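Local coordinates for protein ATP-dependent RNA helicase HrpB (Escherichia coli, PDB 6EUD) that hydrolyses ATP to ADP and phosphate as a DExH-box RNA helicase that binds single-stranded RNA, at residues A[24-30]-A[155-161]; A[53-58]-A[120-126]; A[12-16]-A[176-180]; A[7-13]-A[34-40]. All coordinates share one frame. Numbering follows the deposited sequence.

All four contacts lie in the N-terminal RecA-like domain, three on its central sheet, where strands are ordered 53-57, 120-125, 154-159, 26-29, 176-178. Contact 2 pairs the first two, contact 1 the next two, with centres about 11 Å apart and the hydrogen bond Leu156 N to Val123 O (2.8 Å) between them. Contact 3 lays the start of helix 13-20 against edge strand 176-178; its centre is about 9 Å from that of contact 1. Contact 4 starts from the overlapping segment 7-13, sharing Val12 and Leu13, and reaches the P-loop. In sequence, contact 2 nests inside contact 1, itself inside contact 3. At the predicted ATP site Asp126 OD1 and Ser37 OG hydrogen-bond (2.9 Å), joining contacts 2 and 4.

Contact 1 of 4, residues A[24-30]-A[155-161]; sequences PQVLLSA and LLIMSAT
Two parallel strands of the RecA-like (P-loop NTPase) sheet meet here, 26-29 beside 155-159, with axes 4.7 Å apart and inclined by 22°. Register is unbroken from Val26 opposite Leu156 to Ser29 opposite Ser159, with CA atoms 4.7 to 5.0 Å apart. Leu28 has the largest area covered by the partner (74 Å²); Leu28 N donates to Ile157 O (2.7 Å) and Leu28 O accepts from Ser159 N (2.7 Å). Its t/p side chain shares a face with Val26, Leu156 and Met158: Leu28 CB lies 3.8 Å from Leu156 CD1, and Leu28 CD2 3.8 Å from Met158 CG. Helix 40-45 packs on this face. Leu155 (71 Å²), also t/p, places CD2 4.0 Å from Gln25 CG, and Leu155 O accepts from Val26 N (2.8 Å); Ile157 N continues the ladder to Val26 O (2.9 Å). Leu155 and Ile157 touch Leu139 of helix 133-145, so helices flank both faces. Where strand 26-29 leads into the predicted ATP-binding loop, Ala30 N donates to Ser159 O (3.1 Å).

Contact 2 of 4, residues A[53-58]-A[120-126]; sequences KIILLE and VGLVILD
Aliphatic side chains fill both faces of this parallel pair, strands 53-57 and 120-125, whose axes run 4.6 Å apart at 11°. On one face Ile54 CG2 packs 3.9 Å from Leu122 CD2 and 3.7 Å from Ile124 CD1, while Leu56 (t/p) puts CD1 3.5 Å from Ile124 CG2. On the other, Ile55 CG1 touches Val120 CG1 (3.9 Å) and Leu57 CD2 meets Leu125 CD2 (3.9 Å). Between the faces runs the ladder of backbone hydrogen bonds: Ile55 N to Leu122 O (3.1 Å), Ile124 N to Ile55 O (2.6 Å), Leu57 N to Ile124 O (2.9 Å) and Asp126 N to Leu57 O (3.2 Å). At the start a beta bulge at Gly121 (phi/psi -116/-31) shifts the register by one, so Lys53 O accepts Gly121 N (3.1 Å) and, weakly, Leu122 N (3.4 Å). At the C-terminal end two carboxylates come close, Glu58 OE2 2.9 Å from Asp126 OD1, like charges and not a hydrogen bond. Asp126, first residue of the DEFH box, hydrogen-bonds Ser37 through OD1 and forms a long, weak ion pair with Lys36. Walker B strand 120-125 thus places the carboxylate of Asp126, just after it, beside the P-loop, consistent with this aspartate's role in metal-dependent ATP hydrolysis in relatives.

Contact 3 of 4, residues A[12-16]-A[176-180]; sequences VLPEL and VVISE
Val177, on the edge strand 176-178, directs its CA-to-CB bond toward segment 12-16, where helix 13-20 begins, and, with 89 Å² covered, is the centrepiece of this small, 254 Å² interface. Its t rotamer (chi1 171°) sets CG1 among three side chains: Val12 CG2 at 3.5 Å, Leu16 CD1 at 3.7 Å and Glu15 OE1 at 3.8 Å from Val177 CG1. Val12 adopts p (72°), which also brings its CG1 3.9 Å from Ser179 CB. Leu16 is t/p and reaches in with its tip, although its CA-to-CB bond points sideways. Glu15 is extended (chi1 173°, chi2 175°), so that a water can donate to Glu15 OE1 (3.2 Å) and accept from Ile178 N (2.9 Å). No direct hydrogen bond crosses. Leu16 N to Val12 O (3.2 Å) closes the helical turn that brings Val12 and Leu16 to the same side. Within the RecA-like domain the turn lies beside the sheet's margin: Val177 bonds through its backbone to strand 26-29, while Leu13 and Leu16 pack on helix 40-45.

Contact 4 of 4, residues A[7-13]-A[34-40]; sequences LPVAAVL and AGKSTWL
The Walker A motif, or P-loop, is flanked here by the N-terminal segment 7-13, which fits against it through apolar and van der Waals contacts, with no hydrogen bond across and 468 Å² buried. Val9 is the principal bump. Its t rotamer (chi1 -177°) drives CG2 into the hollow of the loop, 3.1 Å from Ala34 O, 3.6 Å from Ala34 CB and 3.5 Å from Lys36 N, while Val9 CG1 rests 3.7 Å from Leu40 CD2. Leu7 (m/t) fills the adjoining space: Leu7 CB sits 3.3 Å from Ala34 O, and Leu7 CD1 lies 4.1 Å from Gly35 CA. A beta-carbon on Gly35 would collide with Leu7 CD1; the backbone angles of Gly35, 98/18, would also jam it against the preceding carbonyl. Further along, Trp39 (chi1 -167°) projects its ring as a second bump against the segment: Trp39 CZ3 is 3.7 Å from Ala10 CA and Trp39 CH2 3.9 Å from Ala10 CB. Residues 8-11 have helical backbone angles, and the hydrogen bonds Ala10 N to Leu7 O (2.8 Å) and Leu13 N to Ala10 O (3.2 Å) bring Ala10 and Leu13 round to the tryptophan, Leu13 CD2 lying 4.2 Å from Trp39 CH2. Lys36, a predicted ATP-binding residue, directs its amine away to a salt bridge with Glu127 of the DEFH box. At the far end, t/p side chains pair, with Leu13 CD1 3.7 Å from Leu40 CD1.

Contact 1 of 4, residues A[24-30]-A[155-161]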
loop_
_atom_site.group_PDB
_atom_site.type_symbol
_atom_site.label_atom_id
_atom_site.label_comp_id
_atom_site.label_asym_id
_atom_site.label_seq_id
_atom_site.Cartn_x
_atom_site.Cartn_y
_atom_site.Cartn_z
ATOM N N PRO A 24 1.069 -29.002 -14.165
ATOM C CA PRO A 24 0.141 -27.887 -14.390
ATOM C C PRO A 24 0.852 -26.520 -14.510
ATOM O O PRO A 24 0.309 -25.611 -15.142
ATOM C CB PRO A 24 -0.766 -27.934 -13.153
ATOM C CG PRO A 24 0.042 -28.611 -12.110
ATOM C CD PRO A 24 0.885 -29.614 -12.836
ATOM N N GLN A 25 2.035 -26.372 -13.919
ATOM C CA GLN A 25 2.815 -25.153 -14.121
ATOM C C GLN A 25 4.256 -25.494 -14.521
ATOM O O GLN A 25 4.862 -26.431 -13.994
ATOM C CB GLN A 25 2.813 -24.275 -12.861
ATOM C CG GLN A 25 1.443 -23.868 -12.382
ATOM C CD GLN A 25 0.764 -24.981 -11.604
ATOM O OE1 GLN A 25 1.425 -25.795 -10.953
ATOM N NE2 GLN A 25 -0.555 -25.055 -11.710
ATOM N N VAL A 26 4.792 -24.734 -15.468
ATOM C CA VAL A 26 6.184 -24.868 -15.860
ATOM C C VAL A 26 6.874 -23.510 -15.821
ATOM O O VAL A 26 6.400 -22.551 -16.423
ATOM C CB VAL A 26 6.321 -25.461 -17.264
ATOM C CG1 VAL A 26 7.771 -25.434 -17.700
ATOM C CG2 VAL A 26 5.787 -26.879 -17.284
ATOM N N LEU A 27 7.990 -23.432 -15.103
ATOM C CA LEU A 27 8.760 -22.194 -15.014
ATOM C C LEU A 27 9.969 -22.201 -15.964
ATOM O O LEU A 27 10.828 -23.086 -15.891
ATOM C CB LEU A 27 9.210 -21.970 -13.570
ATOM C CG LEU A 27 10.243 -20.867 -13.317
ATOM C CD1 LEU A 27 9.778 -19.511 -13.859
ATOM C CD2 LEU A 27 10.588 -20.770 -11.834
ATOM N N LEU A 28 10.023 -21.226 -16.870
ATOM C CA LEU A 28 11.144 -21.111 -17.804
ATOM C C LEU A 28 11.965 -19.845 -17.577
ATOM O O LEU A 28 11.435 -18.734 -17.514
ATOM C CB LEU A 28 10.663 -21.134 -19.257
ATOM C CG LEU A 28 11.759 -20.817 -20.288
ATOM C CD1 LEU A 28 12.753 -21.973 -20.474
ATOM C CD2 LEU A 28 11.168 -20.392 -21.608
ATOM N N SER A 29 13.271 -20.043 -17.462
ATOM C CA SER A 29 14.229 -18.965 -17.304
ATOM C C SER A 29 15.189 -18.945 -18.503
ATOM O O SER A 29 15.747 -19.975 -18.882
ATOM C CB SER A 29 14.981 -19.139 -15.987
ATOM O OG SER A 29 16.030 -18.206 -15.873
ATOM N N ALA A 30 15.350 -17.773 -19.110
ATOM C CA ALA A 30 16.174 -17.610 -20.304
ATOM C C ALA A 30 16.417 -16.129 -20.576
ATOM O O ALA A 30 15.505 -15.322 -20.400
ATOM C CB ALA A 30 15.508 -18.265 -21.507
ATOM N N LEU A 155 0.392 -24.098 -17.990
ATOM C CA LEU A 155 0.810 -22.737 -17.664
ATOM C C LEU A 155 2.328 -22.547 -17.740
ATOM O O LEU A 155 3.085 -23.176 -16.986
ATOM C CB LEU A 155 0.297 -22.369 -16.265
ATOM C CG LEU A 155 0.438 -20.932 -15.786
ATOM C CD1 LEU A 155 -0.293 -20.030 -16.748
ATOM C CD2 LEU A 155 -0.113 -20.800 -14.385
ATOM N N LEU A 156 2.769 -21.675 -18.645
ATOM C CA LEU A 156 4.194 -21.391 -18.784
ATOM C C LEU A 156 4.597 -20.002 -18.283
ATOM O O LEU A 156 4.199 -18.974 -18.831
ATOM C CB LEU A 156 4.624 -21.539 -20.241
ATOM C CG LEU A 156 6.110 -21.254 -20.496
ATOM C CD1 LEU A 156 6.989 -22.128 -19.603
ATOM C CD2 LEU A 156 6.428 -21.510 -21.947
ATOM N N ILE A 157 5.422 -19.971 -17.251
ATOM C CA ILE A 157 5.892 -18.700 -16.733
ATOM C C ILE A 157 7.329 -18.470 -17.175
ATOM O O ILE A 157 8.225 -19.257 -16.855
ATOM C CB ILE A 157 5.766 -18.652 -15.205
ATOM C CG1 ILE A 157 4.314 -18.921 -14.820
ATOM C CG2 ILE A 157 6.235 -17.308 -14.660
ATOM C CD1 ILE A 157 4.072 -19.007 -13.348
ATOM N N MET A 158 7.534 -17.399 -17.936
ATOM C CA MET A 158 8.847 -17.077 -18.481
ATOM C C MET A 158 9.464 -15.898 -17.760
ATOM O O MET A 158 8.896 -14.805 -17.703
ATOM C CB MET A 158 8.764 -16.752 -19.969
ATOM C CG MET A 158 8.343 -17.899 -20.877
ATOM S SD MET A 158 8.382 -17.329 -22.586
ATOM C CE MET A 158 7.851 -18.790 -23.448
ATOM N N SER A 159 10.650 -16.128 -17.228
ATOM C CA SER A 159 11.405 -15.101 -16.552
ATOM C C SER A 159 12.757 -14.949 -17.254
ATOM O O SER A 159 13.315 -15.926 -17.766
ATOM C CB SER A 159 11.566 -15.473 -15.083
ATOM O OG SER A 159 12.351 -14.538 -14.373
ATOM N N ALA A 160 13.278 -13.727 -17.300
ATOM C CA ALA A 160 14.565 -13.489 -17.941
ATOM C C ALA A 160 15.725 -13.520 -16.940
ATOM O O ALA A 160 16.891 -13.490 -17.339
ATOM C CB ALA A 160 14.548 -12.153 -18.701
ATOM N N THR A 161 15.412 -13.579 -15.649
ATOM C CA THR A 161 16.453 -13.600 -14.625
ATOM C C THR A 161 16.709 -15.020 -14.202
ATOM O O THR A 161 15.777 -15.820 -14.129
ATOM C CB THR A 161 16.094 -12.791 -13.375
ATOM O OG1 THR A 161 15.094 -13.496 -12.617
ATOM C CG2 THR A 161 15.617 -11.379 -13.765
#

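Contact 2 of 4, residues A[53-58]-A[120-126]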
loop_
_atom_site.group_PDB
_atom_site.type_symbol
_atom_site.label_atom_id
_atom_site.label_comp_id
_atom_site.label_asym_id
_atom_site.label_seq_id
_atom_site.Cartn_x
_atom_site.Cartn_y
_atom_site.Cartn_z
ATOM N N LYS A 53 -5.851 -23.147 -27.960
ATOM C CA LYS A 53 -5.271 -21.813 -28.068
ATOM C C LYS A 53 -4.172 -21.583 -27.031
ATOM O O LYS A 53 -4.132 -22.253 -26.003
ATOM C CB LYS A 53 -6.363 -20.759 -27.910
ATOM C CG LYS A 53 -6.602 -19.933 -29.156
ATOM C CD LYS A 53 -8.090 -19.696 -29.325
ATOM C CE LYS A 53 -8.384 -18.627 -30.373
ATOM N NZ LYS A 53 -7.531 -18.783 -31.575
ATOM N N ILE A 54 -3.272 -20.646 -27.318
ATOM C CA ILE A 54 -2.237 -20.233 -26.371
ATOM C C ILE A 54 -2.267 -18.725 -26.193
ATOM O O ILE A 54 -2.274 -17.986 -27.176
ATOM C CB ILE A 54 -0.829 -20.633 -26.835
ATOM C CG1 ILE A 54 -0.756 -22.131 -27.128
ATOM C CG2 ILE A 54 0.209 -20.215 -25.799
ATOM C CD1 ILE A 54 0.572 -22.564 -27.717
ATOM N N ILE A 55 -2.291 -18.266 -24.945
ATOM C CA ILE A 55 -2.288 -16.833 -24.673
ATOM C C ILE A 55 -0.918 -16.384 -24.176
ATOM O O ILE A 55 -0.322 -17.029 -23.304
ATOM C CB ILE A 55 -3.342 -16.437 -23.633
ATOM C CG1 ILE A 55 -4.704 -17.060 -23.954
ATOM C CG2 ILE A 55 -3.458 -14.924 -23.569
ATOM C CD1 ILE A 55 -5.361 -16.512 -25.192
ATOM N N LEU A 56 -0.426 -15.281 -24.740
ATOM C CA LEU A 56 0.876 -14.740 -24.371
ATOM C C LEU A 56 0.749 -13.320 -23.837
ATOM O O LEU A 56 0.592 -12.368 -24.619
ATOM C CB LEU A 56 1.822 -14.761 -25.570
ATOM C CG LEU A 56 3.236 -14.232 -25.332
ATOM C CD1 LEU A 56 3.933 -15.048 -24.252
ATOM C CD2 LEU A 56 4.032 -14.250 -26.619
ATOM N N LEU A 57 0.817 -13.189 -22.506
ATOM C CA LEU A 57 0.731 -11.889 -21.829
ATOM C C LEU A 57 2.048 -11.145 -21.916
ATOM O O LEU A 57 3.100 -11.712 -21.627
ATOM C CB LEU A 57 0.339 -12.052 -20.354
ATOM C CG LEU A 57 0.336 -10.754 -19.524
ATOM C CD1 LEU A 57 -0.717 -9.790 -20.044
ATOM C CD2 LEU A 57 0.124 -11.011 -18.030
ATOM N N GLU A 58 1.987 -9.875 -22.308
ATOM C CA GLU A 58 3.165 -9.016 -22.332
ATOM C C GLU A 58 2.926 -7.800 -21.439
ATOM O O GLU A 58 1.813 -7.305 -21.365
ATOM C CB GLU A 58 3.490 -8.596 -23.767
ATOM C CG GLU A 58 3.827 -9.762 -24.701
ATOM C CD GLU A 58 5.148 -10.439 -24.358
ATOM O OE1 GLU A 58 6.020 -9.761 -23.774
ATOM O OE2 GLU A 58 5.315 -11.641 -24.678
ATOM N N VAL A 120 -8.955 -22.688 -24.639
ATOM C CA VAL A 120 -7.575 -22.387 -24.258
ATOM C C VAL A 120 -6.931 -23.550 -23.505
ATOM O O VAL A 120 -7.533 -24.102 -22.589
ATOM C CB VAL A 120 -7.494 -21.121 -23.363
ATOM C CG1 VAL A 120 -6.040 -20.683 -23.176
ATOM C CG2 VAL A 120 -8.349 -19.996 -23.933
ATOM N N GLY A 121 -5.704 -23.907 -23.878
ATOM C CA GLY A 121 -4.988 -24.993 -23.223
ATOM C C GLY A 121 -3.717 -24.566 -22.500
ATOM O O GLY A 121 -3.328 -25.160 -21.496
ATOM N N LEU A 122 -3.059 -23.538 -23.016
ATOM C CA LEU A 122 -1.829 -23.058 -22.403
ATOM C C LEU A 122 -1.785 -21.541 -22.346
ATOM O O LEU A 122 -2.049 -20.857 -23.332
ATOM C CB LEU A 122 -0.612 -23.583 -23.158
ATOM C CG LEU A 122 0.687 -22.816 -22.900
ATOM C CD1 LEU A 122 1.180 -22.989 -21.463
ATOM C CD2 LEU A 122 1.752 -23.231 -23.909
ATOM N N VAL A 123 -1.455 -21.018 -21.176
ATOM C CA VAL A 123 -1.235 -19.587 -21.033
ATOM C C VAL A 123 0.231 -19.330 -20.680
ATOM O O VAL A 123 0.809 -20.036 -19.846
ATOM C CB VAL A 123 -2.169 -18.972 -19.966
ATOM C CG1 VAL A 123 -1.982 -17.476 -19.903
ATOM C CG2 VAL A 123 -3.630 -19.298 -20.289
ATOM N N ILE A 124 0.826 -18.335 -21.339
ATOM C CA ILE A 124 2.213 -17.955 -21.097
ATOM C C ILE A 124 2.329 -16.538 -20.531
ATOM O O ILE A 124 1.878 -15.575 -21.156
ATOM C CB ILE A 124 3.044 -18.039 -22.382
ATOM C CG1 ILE A 124 2.828 -19.391 -23.068
ATOM C CG2 ILE A 124 4.521 -17.789 -22.078
ATOM C CD1 ILE A 124 3.531 -19.514 -24.395
ATOM N N LEU A 125 2.935 -16.426 -19.348
ATOM C CA LEU A 125 3.174 -15.142 -18.700
ATOM C C LEU A 125 4.618 -14.706 -18.922
ATOM O O LEU A 125 5.536 -15.199 -18.262
ATOM C CB LEU A 125 2.875 -15.222 -17.202
ATOM C CG LEU A 125 1.492 -15.718 -16.783
ATOM C CD1 LEU A 125 1.384 -15.750 -15.279
ATOM C CD2 LEU A 125 0.426 -14.832 -17.373
ATOM N N ASP A 126 4.812 -13.768 -19.843
ATOM C CA ASP A 126 6.151 -13.380 -20.245
ATOM C C ASP A 126 6.687 -12.223 -19.397
ATOM O O ASP A 126 5.917 -11.482 -18.801
ATOM C CB ASP A 126 6.156 -13.019 -21.736
ATOM C CG ASP A 126 7.537 -13.070 -22.341
ATOM O OD1 ASP A 126 7.770 -12.358 -23.334
ATOM O OD2 ASP A 126 8.397 -13.815 -21.817
#

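Contact 3 of 4, residues A[12-16]-A[176-180]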
loop_
_atom_site.group_PDB
_atom_site.type_symbol
_atom_site.label_atom_id
_atom_site.label_comp_id
_atom_site.label_asym_id
_atom_site.label_seq_id
_atom_site.Cartn_x
_atom_site.Cartn_y
_atom_site.Cartn_z
ATOM N N VAL A 12 16.804 -26.021 -25.416
ATOM C CA VAL A 12 16.189 -26.307 -24.129
ATOM C C VAL A 12 14.745 -26.793 -24.338
ATOM O O VAL A 12 14.102 -27.291 -23.412
ATOM C CB VAL A 12 16.253 -25.056 -23.209
ATOM C CG1 VAL A 12 15.283 -23.974 -23.669
ATOM C CG2 VAL A 12 16.014 -25.431 -21.763
ATOM N N LEU A 13 14.271 -26.684 -25.579
ATOM C CA LEU A 13 12.895 -27.033 -25.961
ATOM C C LEU A 13 12.440 -28.460 -25.616
ATOM O O LEU A 13 11.317 -28.639 -25.138
ATOM C CB LEU A 13 12.700 -26.802 -27.467
ATOM C CG LEU A 13 11.352 -27.231 -28.048
ATOM C CD1 LEU A 13 10.201 -26.483 -27.381
ATOM C CD2 LEU A 13 11.343 -27.017 -29.548
ATOM N N PRO A 14 13.285 -29.478 -25.870
ATOM C CA PRO A 14 12.816 -30.821 -25.514
ATOM C C PRO A 14 12.558 -30.991 -24.015
ATOM O O PRO A 14 11.560 -31.606 -23.642
ATOM C CB PRO A 14 13.960 -31.729 -25.982
ATOM C CG PRO A 14 14.649 -30.939 -27.051
ATOM C CD PRO A 14 14.579 -29.524 -26.573
ATOM N N GLU A 15 13.435 -30.448 -23.176
ATOM C CA GLU A 15 13.234 -30.482 -21.727
ATOM C C GLU A 15 11.916 -29.816 -21.334
ATOM O O GLU A 15 11.241 -30.250 -20.395
ATOM C CB GLU A 15 14.401 -29.801 -21.005
ATOM C CG GLU A 15 14.203 -29.634 -19.499
ATOM C CD GLU A 15 15.430 -29.073 -18.800
ATOM O OE1 GLU A 15 16.092 -28.181 -19.373
ATOM O OE2 GLU A 15 15.735 -29.527 -17.677
ATOM N N LEU A 16 11.561 -28.765 -22.071
ATOM C CA LEU A 16 10.353 -27.988 -21.810
ATOM C C LEU A 16 9.081 -28.753 -22.169
ATOM O O LEU A 16 8.099 -28.724 -21.423
ATOM C CB LEU A 16 10.389 -26.673 -22.588
ATOM C CG LEU A 16 9.448 -25.593 -22.058
ATOM C CD1 LEU A 16 9.833 -25.213 -20.639
ATOM C CD2 LEU A 16 9.452 -24.383 -22.968
ATOM N N VAL A 176 11.414 -26.441 -13.060
ATOM C CA VAL A 176 12.199 -25.285 -13.469
ATOM C C VAL A 176 13.056 -25.656 -14.676
ATOM O O VAL A 176 13.816 -26.622 -14.642
ATOM C CB VAL A 176 13.089 -24.762 -12.326
ATOM C CG1 VAL A 176 13.814 -23.481 -12.757
ATOM C CG2 VAL A 176 12.249 -24.534 -11.068
ATOM N N VAL A 177 12.921 -24.887 -15.746
ATOM C CA VAL A 177 13.621 -25.176 -16.985
ATOM C C VAL A 177 14.517 -24.003 -17.354
ATOM O O VAL A 177 14.030 -22.929 -17.676
ATOM C CB VAL A 177 12.626 -25.471 -18.119
ATOM C CG1 VAL A 177 13.338 -25.545 -19.452
ATOM C CG2 VAL A 177 11.864 -26.764 -17.834
ATOM N N ILE A 178 15.828 -24.209 -17.300
ATOM C CA ILE A 178 16.773 -23.101 -17.434
ATOM C C ILE A 178 17.531 -23.075 -18.758
ATOM O O ILE A 178 18.233 -24.020 -19.116
ATOM C CB ILE A 178 17.819 -23.113 -16.301
ATOM C CG1 ILE A 178 17.124 -22.998 -14.942
ATOM C CG2 ILE A 178 18.812 -21.974 -16.505
ATOM C CD1 ILE A 178 18.052 -22.939 -13.758
ATOM N N SER A 179 17.381 -21.977 -19.478
ATOM C CA SER A 179 18.227 -21.696 -20.615
ATOM C C SER A 179 19.199 -20.590 -20.230
ATOM O O SER A 179 18.786 -19.528 -19.771
ATOM C CB SER A 179 17.385 -21.288 -21.820
ATOM O OG SER A 179 18.154 -20.606 -22.796
ATOM N N GLU A 180 20.491 -20.833 -20.387
ATOM C CA GLU A 180 21.449 -19.766 -20.133
ATOM C C GLU A 180 22.546 -19.767 -21.177
ATOM O O GLU A 180 22.905 -20.811 -21.734
ATOM C CB GLU A 180 22.053 -19.880 -18.725
ATOM C CG GLU A 180 23.356 -20.674 -18.639
ATOM C CD GLU A 180 23.927 -20.730 -17.229
ATOM O OE1 GLU A 180 23.250 -20.261 -16.287
ATOM O OE2 GLU A 180 25.053 -21.250 -17.064
HETATM O O HOH W 1 17.522 -26.593 -17.014
#

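Contact 4 of 4, residues A[7-13]-A[34-40]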
loop_
_atom_site.group_PDB
_atom_site.type_symbol
_atom_site.label_atom_id
_atom_site.label_comp_id
_atom_site.label_asym_id
_atom_site.label_seq_id
_atom_site.Cartn_x
_atom_site.Cartn_y
_atom_site.Cartn_z
ATOM N N LEU A 7 18.797 -20.528 -32.131
ATOM C CA LEU A 7 18.746 -19.780 -30.875
ATOM C C LEU A 7 18.798 -20.708 -29.660
ATOM O O LEU A 7 18.333 -21.847 -29.730
ATOM C CB LEU A 7 17.489 -18.908 -30.840
ATOM C CG LEU A 7 17.484 -17.797 -31.893
ATOM C CD1 LEU A 7 16.153 -17.061 -31.903
ATOM C CD2 LEU A 7 18.652 -16.833 -31.665
ATOM N N PRO A 8 19.390 -20.227 -28.549
ATOM C CA PRO A 8 19.637 -21.043 -27.350
ATOM C C PRO A 8 18.374 -21.646 -26.748
ATOM O O PRO A 8 18.450 -22.655 -26.040
ATOM C CB PRO A 8 20.268 -20.047 -26.375
ATOM C CG PRO A 8 20.886 -19.013 -27.244
ATOM C CD PRO A 8 19.965 -18.876 -28.417
ATOM N N VAL A 9 17.230 -21.028 -27.023
ATOM C CA VAL A 9 15.955 -21.539 -26.546
ATOM C C VAL A 9 15.616 -22.861 -27.251
ATOM O O VAL A 9 14.916 -23.707 -26.697
ATOM C CB VAL A 9 14.827 -20.496 -26.756
ATOM C CG1 VAL A 9 13.509 -21.000 -26.203
ATOM C CG2 VAL A 9 15.197 -19.191 -26.087
ATOM N N ALA A 10 16.129 -23.047 -28.463
ATOM C CA ALA A 10 15.926 -24.299 -29.178
ATOM C C ALA A 10 16.536 -25.453 -28.399
ATOM O O ALA A 10 15.950 -26.532 -28.306
ATOM C CB ALA A 10 16.526 -24.226 -30.567
ATOM N N ALA A 11 17.707 -25.208 -27.816
ATOM C CA ALA A 11 18.480 -26.262 -27.159
ATOM C C ALA A 11 17.860 -26.706 -25.840
ATOM O O ALA A 11 18.329 -27.658 -25.218
ATOM C CB ALA A 11 19.925 -25.799 -26.931
ATOM N N VAL A 12 16.804 -26.021 -25.416
ATOM C CA VAL A 12 16.189 -26.307 -24.129
ATOM C C VAL A 12 14.745 -26.793 -24.338
ATOM O O VAL A 12 14.102 -27.291 -23.412
ATOM C CB VAL A 12 16.253 -25.056 -23.209
ATOM C CG1 VAL A 12 15.283 -23.974 -23.669
ATOM C CG2 VAL A 12 16.014 -25.431 -21.763
ATOM N N LEU A 13 14.271 -26.684 -25.579
ATOM C CA LEU A 13 12.895 -27.033 -25.961
ATOM C C LEU A 13 12.440 -28.460 -25.616
ATOM O O LEU A 13 11.317 -28.639 -25.138
ATOM C CB LEU A 13 12.700 -26.802 -27.467
ATOM C CG LEU A 13 11.352 -27.231 -28.048
ATOM C CD1 LEU A 13 10.201 -26.483 -27.381
ATOM C CD2 LEU A 13 11.343 -27.017 -29.548
ATOM N N ALA A 34 17.327 -14.380 -26.312
ATOM C CA ALA A 34 17.499 -15.786 -26.657
ATOM C C ALA A 34 16.368 -16.268 -27.560
ATOM O O ALA A 34 16.475 -17.320 -28.189
ATOM C CB ALA A 34 17.583 -16.639 -25.394
ATOM N N GLY A 35 15.290 -15.493 -27.627
ATOM C CA GLY A 35 14.181 -15.816 -28.503
ATOM C C GLY A 35 13.042 -16.520 -27.794
ATOM O O GLY A 35 12.192 -17.139 -28.436
ATOM N N LYS A 36 13.017 -16.429 -26.467
ATOM C CA LYS A 36 11.976 -17.095 -25.688
ATOM C C LYS A 36 10.595 -16.538 -26.033
ATOM O O LYS A 36 9.588 -17.229 -25.899
ATOM C CB LYS A 36 12.242 -16.955 -24.186
ATOM C CG LYS A 36 12.314 -15.518 -23.689
ATOM C CD LYS A 36 12.472 -15.458 -22.172
ATOM C CE LYS A 36 12.735 -14.035 -21.699
ATOM N NZ LYS A 36 11.644 -13.124 -22.108
ATOM N N SER A 37 10.571 -15.292 -26.500
ATOM C CA SER A 37 9.339 -14.603 -26.866
ATOM C C SER A 37 9.067 -14.675 -28.374
ATOM O O SER A 37 7.927 -14.878 -28.812
ATOM C CB SER A 37 9.411 -13.136 -26.427
ATOM O OG SER A 37 9.953 -13.018 -25.124
ATOM N N THR A 38 10.129 -14.507 -29.158
ATOM C CA THR A 38 10.020 -14.366 -30.603
ATOM C C THR A 38 10.218 -15.684 -31.345
ATOM O O THR A 38 10.389 -15.709 -32.567
ATOM C CB THR A 38 11.044 -13.343 -31.124
ATOM O OG1 THR A 38 12.345 -13.662 -30.612
ATOM C CG2 THR A 38 10.659 -11.940 -30.680
ATOM N N TRP A 39 10.194 -16.786 -30.610
ATOM C CA TRP A 39 10.341 -18.080 -31.244
ATOM C C TRP A 39 9.510 -19.115 -30.529
ATOM O O TRP A 39 8.559 -19.640 -31.096
ATOM C CB TRP A 39 11.808 -18.512 -31.271
ATOM C CG TRP A 39 12.066 -19.680 -32.164
ATOM C CD1 TRP A 39 12.123 -19.661 -33.523
ATOM C CD2 TRP A 39 12.320 -21.034 -31.768
ATOM N NE1 TRP A 39 12.388 -20.918 -34.002
ATOM C CE2 TRP A 39 12.520 -21.781 -32.946
ATOM C CE3 TRP A 39 12.399 -21.691 -30.533
ATOM C CZ2 TRP A 39 12.791 -23.154 -32.929
ATOM C CZ3 TRP A 39 12.673 -23.062 -30.521
ATOM C CH2 TRP A 39 12.863 -23.773 -31.710
ATOM N N LEU A 40 9.857 -19.374 -29.271
ATOM C CA LEU A 40 9.297 -20.491 -28.502
ATOM C C LEU A 40 7.765 -20.716 -28.583
ATOM O O LEU A 40 7.322 -21.869 -28.596
ATOM C CB LEU A 40 9.709 -20.346 -27.034
ATOM C CG LEU A 40 9.419 -21.547 -26.130
ATOM C CD1 LEU A 40 9.829 -22.867 -26.782
ATOM C CD2 LEU A 40 10.119 -21.378 -24.803
#